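Local coordinates for protein type III effector HopA1 (Pseudomonas syringae pv. tomato str. DC3000, PDB 4RSX) that acts as an effector that Pseudomonas syringae probably delivers into plant cells by type III secretion, its molecular activity there not being established, at residues F8-E19 with F234-L242; S25-Y33 with H215-S224. All blocks are in the same frame, centred on the assembly; numbering follows the deposited sequence.

Contact 1. Residues F8-E19 with F234-L242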
loop_
_atom_site.group_PDB
_atom_site.type_symbol
_atom_site.label_atom_id
_atom_site.label_comp_id
_atom_site.label_asym_id
_atom_site.label_seq_id
_atom_site.Cartn_x
_atom_site.Cartn_y
_atom_site.Cartn_z
ATOM N N PHE A 8 -16.994 -3.885 1.347
ATOM C CA PHE A 8 -17.504 -4.936 0.495
ATOM C C PHE A 8 -18.174 -4.361 -0.751
ATOM O O PHE A 8 -18.013 -4.902 -1.861
ATOM C CB PHE A 8 -18.481 -5.841 1.241
ATOM C CG PHE A 8 -18.961 -6.972 0.400
ATOM C CD1 PHE A 8 -18.283 -8.183 0.406
ATOM C CD2 PHE A 8 -20.043 -6.808 -0.474
ATOM C CE1 PHE A 8 -18.690 -9.228 -0.415
ATOM C CE2 PHE A 8 -20.450 -7.840 -1.294
ATOM C CZ PHE A 8 -19.773 -9.064 -1.260
ATOM N N ASN A 9 -18.939 -3.285 -0.578
ATOM C CA ASN A 9 -19.631 -2.670 -1.717
ATOM C C ASN A 9 -18.695 -2.161 -2.820
ATOM O O ASN A 9 -19.044 -2.215 -4.002
ATOM C CB ASN A 9 -20.592 -1.549 -1.264
ATOM C CG ASN A 9 -21.775 -2.072 -0.432
ATOM O OD1 ASN A 9 -22.178 -3.241 -0.544
ATOM N ND2 ASN A 9 -22.336 -1.196 0.408
ATOM N N SER A 10 -17.517 -1.656 -2.457
ATOM C CA SER A 10 -16.564 -1.210 -3.495
ATOM C C SER A 10 -15.926 -2.425 -4.173
ATOM O O SER A 10 -15.625 -2.398 -5.362
ATOM C CB SER A 10 -15.471 -0.300 -2.919
ATOM O OG SER A 10 -14.513 -1.056 -2.176
ATOM N N PHE A 11 -15.730 -3.491 -3.403
ATOM C CA PHE A 11 -15.273 -4.766 -3.940
ATOM C C PHE A 11 -16.317 -5.346 -4.891
ATOM O O PHE A 11 -15.991 -5.807 -5.991
ATOM C CB PHE A 11 -14.997 -5.739 -2.788
ATOM C CG PHE A 11 -14.555 -7.116 -3.231
ATOM C CD1 PHE A 11 -13.339 -7.301 -3.868
ATOM C CD2 PHE A 11 -15.359 -8.223 -2.999
ATOM C CE1 PHE A 11 -12.923 -8.569 -4.276
ATOM C CE2 PHE A 11 -14.951 -9.500 -3.406
ATOM C CZ PHE A 11 -13.729 -9.666 -4.046
ATOM N N HIS A 12 -17.578 -5.318 -4.477
ATOM C CA HIS A 12 -18.648 -5.843 -5.322
ATOM C C HIS A 12 -18.794 -5.065 -6.642
ATOM O O HIS A 12 -18.957 -5.662 -7.708
ATOM C CB HIS A 12 -19.977 -5.884 -4.559
ATOM C CG HIS A 12 -21.077 -6.559 -5.314
ATOM N ND1 HIS A 12 -21.369 -7.898 -5.170
ATOM C CD2 HIS A 12 -21.942 -6.084 -6.244
ATOM C CE1 HIS A 12 -22.378 -8.215 -5.963
ATOM N NE2 HIS A 12 -22.743 -7.135 -6.625
ATOM N N GLU A 13 -18.726 -3.739 -6.573
ATOM C CA GLU A 13 -18.744 -2.915 -7.792
ATOM C C GLU A 13 -17.643 -3.306 -8.792
ATOM O O GLU A 13 -17.907 -3.500 -9.987
ATOM C CB GLU A 13 -18.630 -1.423 -7.448
ATOM C CG GLU A 13 -18.549 -0.527 -8.693
ATOM C CD GLU A 13 -19.758 -0.697 -9.613
ATOM O OE1 GLU A 13 -20.862 -0.972 -9.100
ATOM O OE2 GLU A 13 -19.611 -0.561 -10.853
ATOM N N TRP A 14 -16.413 -3.411 -8.280
ATOM C CA TRP A 14 -15.250 -3.857 -9.046
ATOM C C TRP A 14 -15.592 -5.171 -9.750
ATOM O O TRP A 14 -15.373 -5.327 -10.965
ATOM C CB TRP A 14 -14.076 -4.058 -8.068
ATOM C CG TRP A 14 -12.785 -4.567 -8.657
ATOM C CD1 TRP A 14 -12.492 -4.749 -9.980
ATOM C CD2 TRP A 14 -11.597 -4.948 -7.928
ATOM N NE1 TRP A 14 -11.205 -5.220 -10.117
ATOM C CE2 TRP A 14 -10.637 -5.350 -8.879
ATOM C CE3 TRP A 14 -11.262 -4.983 -6.566
ATOM C CZ2 TRP A 14 -9.353 -5.789 -8.511
ATOM C CZ3 TRP A 14 -9.991 -5.424 -6.201
ATOM C CH2 TRP A 14 -9.051 -5.823 -7.174
ATOM N N ALA A 15 -16.133 -6.102 -8.964
ATOM C CA ALA A 15 -16.487 -7.432 -9.434
ATOM C C ALA A 15 -17.558 -7.381 -10.531
ATOM O O ALA A 15 -17.511 -8.174 -11.475
ATOM C CB ALA A 15 -16.949 -8.288 -8.266
ATOM N N LYS A 16 -18.514 -6.460 -10.410
ATOM C CA LYS A 16 -19.560 -6.319 -11.435
ATOM C C LYS A 16 -18.985 -5.802 -12.749
ATOM O O LYS A 16 -19.367 -6.259 -13.829
ATOM C CB LYS A 16 -20.687 -5.396 -10.967
ATOM C CG LYS A 16 -21.437 -5.897 -9.752
ATOM C CD LYS A 16 -21.931 -7.337 -9.945
ATOM C CE LYS A 16 -23.280 -7.421 -10.657
ATOM N NZ LYS A 16 -23.961 -8.739 -10.382
ATOM N N GLN A 17 -18.047 -4.864 -12.657
ATOM C CA GLN A 17 -17.365 -4.383 -13.859
ATOM C C GLN A 17 -16.546 -5.496 -14.510
ATOM O O GLN A 17 -16.476 -5.574 -15.735
ATOM C CB GLN A 17 -16.488 -3.165 -13.546
ATOM C CG GLN A 17 -17.235 -2.039 -12.854
ATOM C CD GLN A 17 -16.352 -0.827 -12.613
ATOM O OE1 GLN A 17 -15.277 -0.697 -13.211
ATOM N NE2 GLN A 17 -16.803 0.072 -11.738
ATOM N N ALA A 18 -15.929 -6.358 -13.699
ATOM C CA ALA A 18 -15.210 -7.507 -14.254
ATOM C C ALA A 18 -16.201 -8.435 -14.931
ATOM O O ALA A 18 -15.929 -8.985 -15.999
ATOM C CB ALA A 18 -14.426 -8.272 -13.154
ATOM N N GLU A 19 -17.350 -8.613 -14.289
ATOM C CA GLU A 19 -18.354 -9.557 -14.760
ATOM C C GLU A 19 -18.955 -9.084 -16.073
ATOM O O GLU A 19 -19.408 -9.891 -16.874
ATOM C CB GLU A 19 -19.457 -9.707 -13.725
ATOM C CG GLU A 19 -20.516 -10.713 -14.111
ATOM C CD GLU A 19 -21.660 -10.748 -13.132
ATOM O OE1 GLU A 19 -21.987 -9.682 -12.561
ATOM O OE2 GLU A 19 -22.232 -11.842 -12.929
ATOM N N PHE A 234 -24.153 -14.439 -7.988
ATOM C CA PHE A 234 -22.812 -13.879 -8.097
ATOM C C PHE A 234 -22.361 -13.325 -6.746
ATOM O O PHE A 234 -21.208 -13.497 -6.345
ATOM C CB PHE A 234 -22.774 -12.804 -9.187
ATOM C CG PHE A 234 -21.401 -12.240 -9.438
ATOM C CD1 PHE A 234 -21.193 -10.867 -9.453
ATOM C CD2 PHE A 234 -20.309 -13.083 -9.634
ATOM C CE1 PHE A 234 -19.921 -10.333 -9.684
ATOM C CE2 PHE A 234 -19.022 -12.550 -9.856
ATOM C CZ PHE A 234 -18.837 -11.172 -9.882
ATOM N N LEU A 235 -23.288 -12.698 -6.030
ATOM C CA LEU A 235 -23.014 -12.176 -4.696
ATOM C C LEU A 235 -22.521 -13.269 -3.733
ATOM O O LEU A 235 -21.534 -13.080 -3.009
ATOM C CB LEU A 235 -24.264 -11.488 -4.136
ATOM C CG LEU A 235 -24.134 -10.977 -2.707
ATOM C CD1 LEU A 235 -22.907 -10.077 -2.581
ATOM C CD2 LEU A 235 -25.402 -10.228 -2.272
ATOM N N ALA A 236 -23.212 -14.407 -3.726
ATOM C CA ALA A 236 -22.796 -15.548 -2.913
ATOM C C ALA A 236 -21.459 -16.148 -3.386
ATOM O O ALA A 236 -20.657 -16.610 -2.570
ATOM C CB ALA A 236 -23.889 -16.617 -2.888
ATOM N N ARG A 237 -21.220 -16.147 -4.694
ATOM C CA ARG A 237 -19.954 -16.670 -5.220
ATOM C C ARG A 237 -18.755 -15.820 -4.767
ATOM O O ARG A 237 -17.749 -16.356 -4.327
ATOM C CB ARG A 237 -20.007 -16.824 -6.750
ATOM C CG ARG A 237 -20.864 -18.016 -7.238
ATOM C CD ARG A 237 -20.848 -18.151 -8.760
ATOM N NE ARG A 237 -21.854 -17.318 -9.423
ATOM C CZ ARG A 237 -21.624 -16.583 -10.511
ATOM N NH1 ARG A 237 -22.601 -15.863 -11.051
ATOM N NH2 ARG A 237 -20.417 -16.560 -11.062
ATOM N N LEU A 238 -18.896 -14.497 -4.828
ATOM C CA LEU A 238 -17.891 -13.580 -4.288
ATOM C C LEU A 238 -17.566 -13.851 -2.822
ATOM O O LEU A 238 -16.394 -13.997 -2.450
ATOM C CB LEU A 238 -18.376 -12.143 -4.422
ATOM C CG LEU A 238 -18.183 -11.549 -5.808
ATOM C CD1 LEU A 238 -18.945 -10.227 -5.945
ATOM C CD2 LEU A 238 -16.705 -11.355 -6.074
ATOM N N LYS A 239 -18.602 -13.903 -1.991
ATOM C CA LYS A 239 -18.434 -14.193 -0.575
ATOM C C LYS A 239 -17.805 -15.560 -0.354
ATOM O O LYS A 239 -16.940 -15.719 0.511
ATOM C CB LYS A 239 -19.777 -14.097 0.149
ATOM C CG LYS A 239 -20.337 -12.680 0.160
ATOM C CD LYS A 239 -21.502 -12.546 1.145
ATOM C CE LYS A 239 -21.980 -11.099 1.238
ATOM N NZ LYS A 239 -21.113 -10.276 2.113
ATOM N N LEU A 240 -18.230 -16.547 -1.133
ATOM C CA LEU A 240 -17.647 -17.884 -1.032
ATOM C C LEU A 240 -16.193 -17.867 -1.484
ATOM O O LEU A 240 -15.342 -18.482 -0.859
ATOM C CB LEU A 240 -18.421 -18.872 -1.893
ATOM C CG LEU A 240 -18.668 -20.268 -1.336
ATOM C CD1 LEU A 240 -17.355 -20.984 -1.031
ATOM C CD2 LEU A 240 -19.568 -20.199 -0.096
ATOM N N SER A 241 -15.915 -17.170 -2.583
ATOM C CA SER A 241 -14.547 -17.047 -3.072
ATOM C C SER A 241 -13.646 -16.324 -2.071
ATOM O O SER A 241 -12.473 -16.697 -1.911
ATOM C CB SER A 241 -14.515 -16.352 -4.431
ATOM O OG SER A 241 -13.172 -16.146 -4.866
ATOM N N LEU A 242 -14.183 -15.310 -1.390
ATOM C CA LEU A 242 -13.431 -14.666 -0.320
ATOM C C LEU A 242 -13.083 -15.664 0.799
ATOM O O LEU A 242 -11.903 -15.822 1.153
ATOM C CB LEU A 242 -14.170 -13.453 0.235
ATOM C CG LEU A 242 -14.173 -12.185 -0.626
ATOM C CD1 LEU A 242 -15.185 -11.189 -0.087
ATOM C CD2 LEU A 242 -12.800 -11.549 -0.659
HETATM O O HOH W 1 -21.322 -14.535 -13.481
#

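Contact 2. Residues S25-Y33 with H215-S224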
loop_
_atom_site.group_PDB
_atom_site.type_symbol
_atom_site.label_atom_id
_atom_site.label_comp_id
_atom_site.label_asym_id
_atom_site.label_seq_id
_atom_site.Cartn_x
_atom_site.Cartn_y
_atom_site.Cartn_z
ATOM N N SER A 25 -9.392 -11.802 -18.174
ATOM C CA SER A 25 -8.238 -12.453 -17.561
ATOM C C SER A 25 -8.039 -11.907 -16.151
ATOM O O SER A 25 -8.681 -10.923 -15.767
ATOM C CB SER A 25 -6.979 -12.172 -18.371
ATOM O OG SER A 25 -6.531 -10.843 -18.154
ATOM N N ARG A 26 -7.143 -12.528 -15.388
ATOM C CA ARG A 26 -6.810 -12.005 -14.068
ATOM C C ARG A 26 -6.229 -10.604 -14.206
ATOM O O ARG A 26 -6.532 -9.717 -13.397
ATOM C CB ARG A 26 -5.847 -12.937 -13.314
ATOM C CG ARG A 26 -6.509 -14.212 -12.785
ATOM C CD ARG A 26 -5.486 -15.223 -12.243
ATOM N NE ARG A 26 -4.606 -15.701 -13.304
ATOM C CZ ARG A 26 -3.341 -15.324 -13.481
ATOM N NH1 ARG A 26 -2.748 -14.480 -12.642
ATOM N NH2 ARG A 26 -2.650 -15.821 -14.495
ATOM N N MET A 27 -5.419 -10.405 -15.246
ATOM C CA MET A 27 -4.830 -9.099 -15.541
ATOM C C MET A 27 -5.879 -8.039 -15.911
ATOM O O MET A 27 -5.771 -6.876 -15.492
ATOM C CB MET A 27 -3.790 -9.223 -16.658
ATOM C CG MET A 27 -2.913 -7.999 -16.835
ATOM S SD MET A 27 -1.950 -7.632 -15.350
ATOM C CE MET A 27 -1.143 -9.202 -15.070
ATOM N N ASP A 28 -6.890 -8.434 -16.684
ATOM C CA ASP A 28 -7.987 -7.525 -17.011
ATOM C C ASP A 28 -8.633 -7.032 -15.723
ATOM O O ASP A 28 -8.783 -5.822 -15.505
ATOM C CB ASP A 28 -9.052 -8.234 -17.851
ATOM C CG ASP A 28 -8.600 -8.496 -19.265
ATOM O OD1 ASP A 28 -7.789 -7.698 -19.783
ATOM O OD2 ASP A 28 -9.062 -9.504 -19.850
ATOM N N ILE A 29 -9.000 -7.987 -14.870
ATOM C CA ILE A 29 -9.638 -7.678 -13.604
ATOM C C ILE A 29 -8.747 -6.746 -12.799
ATOM O O ILE A 29 -9.219 -5.762 -12.234
ATOM C CB ILE A 29 -9.955 -8.963 -12.825
ATOM C CG1 ILE A 29 -10.942 -9.809 -13.637
ATOM C CG2 ILE A 29 -10.489 -8.638 -11.431
ATOM C CD1 ILE A 29 -11.127 -11.213 -13.126
ATOM N N TYR A 30 -7.449 -7.032 -12.804
ATOM C CA TYR A 30 -6.464 -6.234 -12.081
ATOM C C TYR A 30 -6.329 -4.788 -12.607
ATOM O O TYR A 30 -6.131 -3.842 -11.819
ATOM C CB TYR A 30 -5.115 -6.959 -12.126
ATOM C CG TYR A 30 -3.983 -6.205 -11.488
ATOM C CD1 TYR A 30 -4.027 -5.862 -10.139
ATOM C CD2 TYR A 30 -2.858 -5.845 -12.226
ATOM C CE1 TYR A 30 -2.984 -5.171 -9.541
ATOM C CE2 TYR A 30 -1.802 -5.157 -11.639
ATOM C CZ TYR A 30 -1.868 -4.827 -10.294
ATOM O OH TYR A 30 -0.829 -4.134 -9.709
ATOM N N LYS A 31 -6.424 -4.611 -13.926
ATOM C CA LYS A 31 -6.275 -3.276 -14.509
ATOM C C LYS A 31 -7.376 -2.317 -14.062
ATOM O O LYS A 31 -7.139 -1.116 -13.968
ATOM C CB LYS A 31 -6.194 -3.338 -16.035
ATOM C CG LYS A 31 -4.838 -3.842 -16.562
ATOM C CD LYS A 31 -4.825 -3.911 -18.099
ATOM C CE LYS A 31 -3.510 -4.490 -18.618
ATOM N NZ LYS A 31 -3.621 -4.979 -20.027
ATOM N N ILE A 32 -8.566 -2.847 -13.774
ATOM C CA ILE A 32 -9.643 -2.027 -13.214
ATOM C C ILE A 32 -9.234 -1.403 -11.872
ATOM O O ILE A 32 -9.511 -0.231 -11.618
ATOM C CB ILE A 32 -10.951 -2.818 -13.034
ATOM C CG1 ILE A 32 -11.395 -3.433 -14.367
ATOM C CG2 ILE A 32 -12.040 -1.912 -12.483
ATOM C CD1 ILE A 32 -12.446 -4.512 -14.210
ATOM N N TYR A 33 -8.578 -2.194 -11.024
ATOM C CA TYR A 33 -8.015 -1.706 -9.759
ATOM C C TYR A 33 -6.919 -0.666 -9.990
ATOM O O TYR A 33 -6.848 0.330 -9.267
ATOM C CB TYR A 33 -7.428 -2.879 -8.962
ATOM C CG TYR A 33 -6.730 -2.488 -7.681
ATOM C CD1 TYR A 33 -7.412 -2.499 -6.481
ATOM C CD2 TYR A 33 -5.389 -2.117 -7.668
ATOM C CE1 TYR A 33 -6.791 -2.160 -5.311
ATOM C CE2 TYR A 33 -4.764 -1.756 -6.496
ATOM C CZ TYR A 33 -5.472 -1.789 -5.320
ATOM O OH TYR A 33 -4.875 -1.445 -4.137
ATOM N N HIS A 215 -1.999 -6.252 -2.822
ATOM C CA HIS A 215 -3.418 -6.232 -2.483
ATOM C C HIS A 215 -4.347 -6.290 -3.706
ATOM O O HIS A 215 -5.328 -7.055 -3.715
ATOM C CB HIS A 215 -3.740 -5.002 -1.637
ATOM C CG HIS A 215 -5.198 -4.793 -1.425
ATOM N ND1 HIS A 215 -5.906 -5.427 -0.424
ATOM C CD2 HIS A 215 -6.098 -4.043 -2.105
ATOM C CE1 HIS A 215 -7.173 -5.065 -0.490
ATOM N NE2 HIS A 215 -7.318 -4.228 -1.500
ATOM N N GLY A 216 -4.039 -5.490 -4.728
ATOM C CA GLY A 216 -4.807 -5.481 -5.970
ATOM C C GLY A 216 -4.876 -6.822 -6.692
ATOM O O GLY A 216 -5.962 -7.258 -7.110
ATOM N N MET A 217 -3.736 -7.487 -6.850
ATOM C CA MET A 217 -3.722 -8.737 -7.602
ATOM C C MET A 217 -4.375 -9.858 -6.805
ATOM O O MET A 217 -5.053 -10.723 -7.381
ATOM C CB MET A 217 -2.295 -9.121 -8.048
ATOM C CG MET A 217 -2.230 -10.345 -8.992
ATOM S SD MET A 217 -3.247 -10.219 -10.514
ATOM C CE MET A 217 -2.197 -9.191 -11.536
ATOM N N SER A 218 -4.195 -9.843 -5.483
ATOM C CA SER A 218 -4.792 -10.891 -4.660
ATOM C C SER A 218 -6.318 -10.819 -4.688
ATOM O O SER A 218 -6.992 -11.848 -4.823
ATOM C CB SER A 218 -4.271 -10.868 -3.218
ATOM O OG SER A 218 -4.809 -9.791 -2.480
ATOM N N ARG A 219 -6.869 -9.613 -4.575
ATOM C CA ARG A 219 -8.321 -9.486 -4.583
ATOM C C ARG A 219 -8.848 -9.667 -6.005
ATOM O O ARG A 219 -9.969 -10.135 -6.188
ATOM C CB ARG A 219 -8.783 -8.140 -4.003
ATOM C CG ARG A 219 -8.242 -7.809 -2.606
ATOM C CD ARG A 219 -8.263 -9.012 -1.698
ATOM N NE ARG A 219 -8.304 -8.641 -0.289
ATOM C CZ ARG A 219 -7.265 -8.668 0.543
ATOM N NH1 ARG A 219 -7.432 -8.310 1.807
ATOM N NH2 ARG A 219 -6.066 -9.046 0.119
ATOM N N ALA A 220 -8.040 -9.301 -7.008
ATOM C CA ALA A 220 -8.433 -9.520 -8.403
ATOM C C ALA A 220 -8.687 -11.007 -8.608
ATOM O O ALA A 220 -9.636 -11.413 -9.305
ATOM C CB ALA A 220 -7.339 -9.030 -9.370
ATOM N N GLU A 221 -7.842 -11.822 -7.979
ATOM C CA GLU A 221 -7.882 -13.260 -8.200
ATOM C C GLU A 221 -9.037 -13.929 -7.457
ATOM O O GLU A 221 -9.587 -14.927 -7.921
ATOM C CB GLU A 221 -6.497 -13.893 -7.939
ATOM C CG GLU A 221 -5.521 -13.542 -9.092
ATOM C CD GLU A 221 -4.060 -13.899 -8.827
ATOM O OE1 GLU A 221 -3.272 -13.946 -9.806
ATOM O OE2 GLU A 221 -3.690 -14.121 -7.653
ATOM N N VAL A 222 -9.435 -13.349 -6.324
ATOM C CA VAL A 222 -10.667 -13.760 -5.657
ATOM C C VAL A 222 -11.854 -13.598 -6.632
ATOM O O VAL A 222 -12.733 -14.474 -6.727
ATOM C CB VAL A 222 -10.915 -12.922 -4.376
ATOM C CG1 VAL A 222 -12.310 -13.161 -3.825
ATOM C CG2 VAL A 222 -9.866 -13.233 -3.314
ATOM N N ILE A 223 -11.871 -12.477 -7.349
ATOM C CA ILE A 223 -12.951 -12.190 -8.290
ATOM C C ILE A 223 -12.962 -13.194 -9.446
ATOM O O ILE A 223 -14.027 -13.681 -9.835
ATOM C CB ILE A 223 -12.841 -10.754 -8.856
ATOM C CG1 ILE A 223 -13.105 -9.721 -7.756
ATOM C CG2 ILE A 223 -13.829 -10.546 -10.009
ATOM C CD1 ILE A 223 -12.765 -8.299 -8.170
ATOM N N SER A 224 -11.784 -13.495 -9.996
ATOM C CA SER A 224 -11.658 -14.512 -11.046
ATOM C C SER A 224 -12.282 -15.822 -10.606
ATOM O O SER A 224 -13.033 -16.450 -11.359
ATOM C CB SER A 224 -10.190 -14.781 -11.380
ATOM O OG SER A 224 -9.589 -13.626 -11.911
#

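Contact 1. Residues F8-E19 with F234-L242
Phe234 and Glu19 lie alongside each other, pointing opposite ways, at one end of this helix pair. Glu19 OE2 lies over one face of the Phe234 ring, offset toward its rim, with the carboxylate plane tilted 32° from the ring. On the opposite ring face sits CD1 of Leu238, a neighbour one turn along. The ring edge faces helix 8-19, with Phe234 CZ 3.6 Å from Ala15 O. Lys16 folds back at its second and third torsions, which lays CD beside the same ring and brings NZ to Glu19 OE1 at 3.1 Å, a weak bond within a salt bridge. Glu19 OE2 also accepts from a water at 2.9 Å. That water takes a bond from Arg237 NH1 and so joins the two helices. The guanidinium itself rests one face on Phe234 CD2, and its NE is held by Met232 O.

Leu238 fills the middle. Its CD1 branch touches His12 ND1 and packs 3.6 Å from Ala15 CB; its CD2 branch runs to Phe11 CE2. Leu242 CD1 approaches the Phe11 ring obliquely, 3.7 Å from CE2. At the far end Phe8 swings CG anti to its own N (chi1 -177°) and extends its ring to the other helix. Leu235 CD1 comes to the ring edge, 3.5 Å from Phe8 CZ. Lys239 comes in roughly perpendicular to the Phe8 side chain and puts NZ over the face, 3.8 Å from the Phe8 ring centroid, a cation-pi contact. The same NZ forms a salt bridge with Asp250, which should share its charge.

The short axes run 11.3 Å apart at 114°, so large side chains fill the interface. Helix 215-228 flanks both helices, meeting Trp14, Phe234 and Leu242, while helix 26-35 packs against Trp14 and Ala18.

Contact 2. Residues S25-Y33 with H215-S224
Arg26 reaches across to Glu221 and Ser224 from the first turn of its helix. Its CB points at the other helix, 4.1 Å from Ser224 OG. CG comes closer to that hydroxyl, at 3.3 Å. CD touches both CG and OE1 of Glu221. The chain then bends at its third torsion; NE and CZ stay near the same oxygen, and NH1 bonds to it. This salt-bridging hydrogen bond from Arg26 NH1 to Glu221 OE1 is 2.9 Å long, with an N-H...O angle of 144°. NH1 meets the oxygen nearly along its C-O axis. OE1 lies at the guanidinium edge but tilted out of its plane, and the two flat groups are turned 52° apart. Glu221 OE2 has a second cation, Arg213, so each oxygen of the carboxylate has an arginine partner.

The two helices cross at 127°, with short axes only 8.7 Å apart. Small residues allow this: Gly216 and Ala220 lie on the face that meets helix 26-33. A capping box starts that helix, with Ser25 OG accepting from Asp28 N and Ser25 N donating to Asp28 OD2.

Gly216 CA sits over the centre of the Tyr33 ring, 3.6 Å from the centroid, as a CH-pi contact. Tyr30 turns its ring edge to the Gly216 carbonyl carbon. One Tyr30 face takes Met217 CE, 3.8 Å from the centroid, and the sulfur adds a Met-aromatic contact at a slant. The same methyl also touches Met27 CE. Ile29 packs CG2 against Ala220 CB at 3.8 Å and against Ile223. Tyr33 OH ends at the edge of the His215 ring, near CD2, while His215 NE2 bonds to Leu193 O.

How the contacts relate
The two contacts lie about 11 Å apart between centres, on the same side of the chain's centre. Their four helices come in the order 2-19, 26-35, 215-228 and 234-245. Contact 1 pairs the first with the last, and contact 2 pairs the two between. The antiparallel sheet falls in the chain between these helix pairs, so the two ends of this HopA1 fragment meet in one helical cluster. Trp14 and Ser241 join the contacts. Trp14 NE1 probably bonds to Ile29 O at 3.0 Å, and its ring packs on Gly216 and Tyr33. Ser241 OG probably bonds to Val222 O.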